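Local coordinates for broad specificity aminotransferase (PDB 4WB0), which is a homodimeric, broad-specificity aminotransferase that uses pyridoxal 5'-phosphate and probably transfers amino groups between substrates such as aspartate and 2-oxoglutarate, at residues A90-Y95 against V99-L104; L364-E369 against Q402-A407. All coordinates share one frame; numbering follows the deposited sequence.

Contacts 1 and 2 follow one another along the chain and lie on opposite sides of its centre, with contact centres about 20 Å and 25 Å from the chain's centre. Their own centres are about 43 Å apart and their nearest atoms about 27 Å apart, so neither touches the other. Contact 1 flanks the edge strand of the large mixed sheet, the core of the cofactor-binding large domain in class I aminotransferases; contact 2 joins two helical regions near the C-terminus, consistent with the small domain. Both are aliphatic packing within one subunit, untouched by the partner chain. They are local packing contacts in two separate parts of the subunit.

Contact 1 (A90-Y95 against V99-L104)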
# COMPACT_ATOMS: atom_id res chain seq x y z
N ALA A 90 16.48 -8.40 -4.03
CA ALA A 90 16.17 -7.26 -4.85
C ALA A 90 17.27 -6.19 -4.79
O ALA A 90 17.65 -5.62 -5.83
CB ALA A 90 14.83 -6.69 -4.46
N VAL A 91 17.81 -5.97 -3.60
CA VAL A 91 18.88 -4.99 -3.44
C VAL A 91 20.16 -5.53 -4.10
O VAL A 91 20.95 -4.80 -4.71
CB VAL A 91 19.09 -4.72 -1.96
CG1 VAL A 91 20.37 -3.97 -1.76
CG2 VAL A 91 17.90 -3.97 -1.39
N LYS A 92 20.35 -6.84 -4.00
CA LYS A 92 21.48 -7.45 -4.65
C LYS A 92 21.40 -7.34 -6.16
O LYS A 92 22.43 -7.23 -6.83
CB LYS A 92 21.61 -8.93 -4.22
CG LYS A 92 22.51 -9.07 -2.99
CD LYS A 92 22.09 -10.22 -2.05
CE LYS A 92 22.19 -11.57 -2.72
NZ LYS A 92 21.96 -12.69 -1.74
N MET A 93 20.21 -7.40 -6.72
CA MET A 93 20.04 -7.28 -8.19
C MET A 93 20.50 -5.91 -8.70
O MET A 93 21.12 -5.80 -9.75
CB MET A 93 18.56 -7.47 -8.59
CG MET A 93 18.27 -7.38 -10.13
SD MET A 93 16.49 -7.48 -10.46
CE MET A 93 16.00 -5.84 -10.00
N THR A 94 20.24 -4.86 -7.93
CA THR A 94 20.65 -3.52 -8.42
C THR A 94 22.09 -3.24 -8.02
O THR A 94 22.86 -2.81 -8.87
CB THR A 94 19.69 -2.44 -7.97
OG1 THR A 94 20.00 -1.15 -8.61
CG2 THR A 94 19.64 -2.34 -6.47
N TYR A 95 22.52 -3.53 -6.79
CA TYR A 95 23.92 -3.19 -6.40
C TYR A 95 24.97 -4.22 -6.67
O TYR A 95 26.16 -3.94 -6.58
CB TYR A 95 23.94 -2.79 -4.91
CG TYR A 95 23.32 -1.43 -4.73
CD1 TYR A 95 23.92 -0.31 -5.31
CD2 TYR A 95 22.19 -1.26 -4.01
CE1 TYR A 95 23.38 0.95 -5.15
CE2 TYR A 95 21.60 0.02 -3.82
CZ TYR A 95 22.21 1.11 -4.42
OH TYR A 95 21.69 2.35 -4.22
N VAL A 99 27.51 -6.11 -2.95
CA VAL A 99 26.92 -5.19 -1.96
C VAL A 99 26.89 -5.73 -0.53
O VAL A 99 26.62 -6.92 -0.29
CB VAL A 99 25.48 -4.81 -2.38
CG1 VAL A 99 24.50 -6.00 -2.19
CG2 VAL A 99 25.04 -3.52 -1.63
N GLU A 100 27.17 -4.85 0.42
CA GLU A 100 27.10 -5.26 1.83
C GLU A 100 25.74 -4.93 2.41
O GLU A 100 25.46 -3.78 2.77
CB GLU A 100 28.23 -4.63 2.62
CG GLU A 100 29.58 -5.17 2.21
CD GLU A 100 30.67 -4.79 3.18
OE1 GLU A 100 31.67 -4.18 2.74
OE2 GLU A 100 30.53 -5.12 4.38
N LEU A 101 24.88 -5.93 2.48
CA LEU A 101 23.52 -5.73 2.96
C LEU A 101 23.53 -5.08 4.36
O LEU A 101 22.57 -4.38 4.75
CB LEU A 101 22.79 -7.07 3.00
CG LEU A 101 22.46 -7.64 1.60
CD1 LEU A 101 21.78 -9.00 1.74
CD2 LEU A 101 21.58 -6.72 0.77
N GLU A 102 24.62 -5.30 5.09
CA GLU A 102 24.74 -4.80 6.45
C GLU A 102 24.98 -3.32 6.53
O GLU A 102 24.85 -2.74 7.61
CB GLU A 102 25.90 -5.53 7.16
CG GLU A 102 25.90 -7.03 6.96
CD GLU A 102 26.85 -7.53 5.86
OE1 GLU A 102 27.12 -6.80 4.87
OE2 GLU A 102 27.34 -8.69 5.99
N ASN A 103 25.41 -2.72 5.44
CA ASN A 103 25.69 -1.28 5.41
C ASN A 103 24.60 -0.55 4.70
O ASN A 103 24.83 0.57 4.22
CB ASN A 103 27.02 -0.96 4.70
CG ASN A 103 28.22 -1.62 5.35
OD1 ASN A 103 28.18 -2.09 6.49
ND2 ASN A 103 29.31 -1.66 4.60
N LEU A 104 23.44 -1.18 4.51
CA LEU A 104 22.33 -0.39 4.02
C LEU A 104 21.03 -0.70 4.78
O LEU A 104 20.96 -1.64 5.59
CB LEU A 104 22.18 -0.59 2.52
CG LEU A 104 21.91 -2.01 2.07
CD1 LEU A 104 20.50 -2.22 1.94
CD2 LEU A 104 22.58 -2.25 0.71
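Tyr95 N donates to Val91 O at 2.9 Å, a helical bond between two residues that both touch the 99-104 segment; across the contact itself everything is carbon. Val91 turns CG1 anti to its own backbone N (chi1 167°), and that methyl lies in the plane of the Tyr95 ring, at its edge. The same methyl also reaches Leu104 CD2, 3.7 Å from Val91 CG1, and Leu101 CD2, 3.9 Å from it, the valine sliding past both leucines in the opposite sense. Nearer the start of the loop, the two methyls of Val99 take different partners: CG2 lies 3.5 Å from Tyr95 CB, while CG1 sits 3.7 Å from Lys92 CG. The bent lysine chain passes both Val99 and Leu101 at about a right angle, its CD 4.0 Å from Leu101 CD1. Arg242 binds the carbonyls of Met93 and Thr94 at the helix C-terminus, and the Tyr95 ring turns off toward Leu253 and Ala245. The last turn of helix 84-95 is thus packed against the loop leading directly into strand 104-110. With 274 Å² buried and no polar bond across, the cohesion here is probably dispersion and exclusion of water, and the lysine contributes through its methylenes.

Contact 2 (L364-E369 against Q402-A407); sequences LGLSKE and QTINDA
None of Leu364, Leu366 and Ile404 has a ring or other flat group, so the contact has no stacked face or edge of its own; Trp351, in the loop before helix 352-356, is the aromatic that both Leu366 and Ile404 touch. Ile404 serves as the shared partner, with a different branch for each leucine. Its CG1 is anti to the carbonyl carbon (chi1 -70°) and carries CD1 toward Leu364, where Ile404 CD1 lies 4.1 Å from Leu364 CD1 and 4.2 Å from Leu364 CD2, facing the leucine fork. The other branch, Ile404 CG2, is 4.2 Å from Leu366 CD2, and these two side chains cross at about a right angle. Around the leucines the backbone is anchored separately: Leu364 O accepts from His353 NE2, and Ser367, the N-cap of helix 368-376, caps a backbone N in that helix while its own N donates to Gln370 OE1, a capping-box-like pairing. The contact thus sets helix 394-410 against the turn linking strand 361-363 to helix 368-376. Only 143 Å² is buried, evidence of a small, loosely spaced apolar contact among three aliphatic side chains, with the neighbouring polar groups bonded apart from it.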
# COMPACT_ATOMS: atom_id res chain seq x y z
N LEU A 364 8.50 11.28 -29.31
CA LEU A 364 8.53 11.50 -30.74
C LEU A 364 8.88 12.91 -31.18
O LEU A 364 9.34 13.10 -32.30
CB LEU A 364 7.15 11.13 -31.32
CG LEU A 364 6.71 9.71 -31.06
CD1 LEU A 364 5.25 9.46 -31.40
CD2 LEU A 364 7.59 8.73 -31.82
N GLY A 365 8.60 13.92 -30.36
CA GLY A 365 8.95 15.29 -30.74
C GLY A 365 7.87 15.98 -31.54
O GLY A 365 8.13 17.00 -32.14
N LEU A 366 6.65 15.43 -31.56
CA LEU A 366 5.53 16.06 -32.24
C LEU A 366 4.86 17.13 -31.36
O LEU A 366 4.92 17.06 -30.12
CB LEU A 366 4.49 14.99 -32.60
CG LEU A 366 5.00 13.78 -33.37
CD1 LEU A 366 3.88 12.76 -33.36
CD2 LEU A 366 5.37 14.12 -34.80
N SER A 367 4.22 18.10 -32.02
CA SER A 367 3.46 19.14 -31.32
C SER A 367 2.21 18.58 -30.66
O SER A 367 1.77 17.49 -31.00
CB SER A 367 3.06 20.23 -32.28
OG SER A 367 2.19 19.75 -33.30
N LYS A 368 1.63 19.35 -29.74
CA LYS A 368 0.39 18.97 -29.06
C LYS A 368 -0.72 18.71 -30.08
O LYS A 368 -1.53 17.81 -29.89
CB LYS A 368 -0.05 20.05 -28.08
N GLU A 369 -0.72 19.49 -31.15
CA GLU A 369 -1.73 19.35 -32.22
C GLU A 369 -1.49 18.11 -33.10
O GLU A 369 -2.44 17.47 -33.56
CB GLU A 369 -1.74 20.59 -33.12
CG GLU A 369 -2.31 21.82 -32.47
CD GLU A 369 -2.25 23.01 -33.41
OE1 GLU A 369 -1.22 23.16 -34.10
OE2 GLU A 369 -3.23 23.79 -33.47
N GLN A 402 2.78 5.75 -40.35
CA GLN A 402 1.87 6.36 -41.35
C GLN A 402 1.13 7.55 -40.75
O GLN A 402 1.00 8.60 -41.37
CB GLN A 402 0.89 5.30 -41.89
CG GLN A 402 1.57 4.27 -42.79
CD GLN A 402 0.84 2.90 -42.91
OE1 GLN A 402 -0.35 2.75 -42.59
NE2 GLN A 402 1.59 1.89 -43.36
N THR A 403 0.68 7.41 -39.51
CA THR A 403 -0.04 8.48 -38.86
C THR A 403 0.90 9.63 -38.49
O THR A 403 0.52 10.79 -38.63
CB THR A 403 -0.77 7.95 -37.63
OG1 THR A 403 -1.71 6.94 -38.06
CG2 THR A 403 -1.53 9.09 -36.96
N ILE A 404 2.12 9.33 -38.03
CA ILE A 404 3.13 10.38 -37.82
C ILE A 404 3.35 11.14 -39.11
O ILE A 404 3.31 12.38 -39.15
CB ILE A 404 4.47 9.79 -37.34
CG1 ILE A 404 4.31 9.29 -35.91
CG2 ILE A 404 5.57 10.84 -37.34
CD1 ILE A 404 5.44 8.38 -35.40
N ASN A 405 3.59 10.40 -40.19
CA ASN A 405 3.77 11.02 -41.50
C ASN A 405 2.61 11.95 -41.86
O ASN A 405 2.82 13.09 -42.30
CB ASN A 405 3.90 9.94 -42.58
CG ASN A 405 4.11 10.52 -43.95
OD1 ASN A 405 5.11 11.19 -44.20
ND2 ASN A 405 3.18 10.24 -44.86
N ASP A 406 1.38 11.48 -41.68
CA ASP A 406 0.21 12.30 -41.94
C ASP A 406 0.17 13.52 -41.02
O ASP A 406 -0.09 14.63 -41.47
CB ASP A 406 -1.09 11.51 -41.77
CG ASP A 406 -1.32 10.50 -42.87
OD1 ASP A 406 -0.65 10.61 -43.92
OD2 ASP A 406 -2.19 9.62 -42.67
N ALA A 407 0.42 13.30 -39.72
CA ALA A 407 0.29 14.40 -38.79
C ALA A 407 1.28 15.51 -39.15
O ALA A 407 0.92 16.70 -39.19
CB ALA A 407 0.52 13.93 -37.39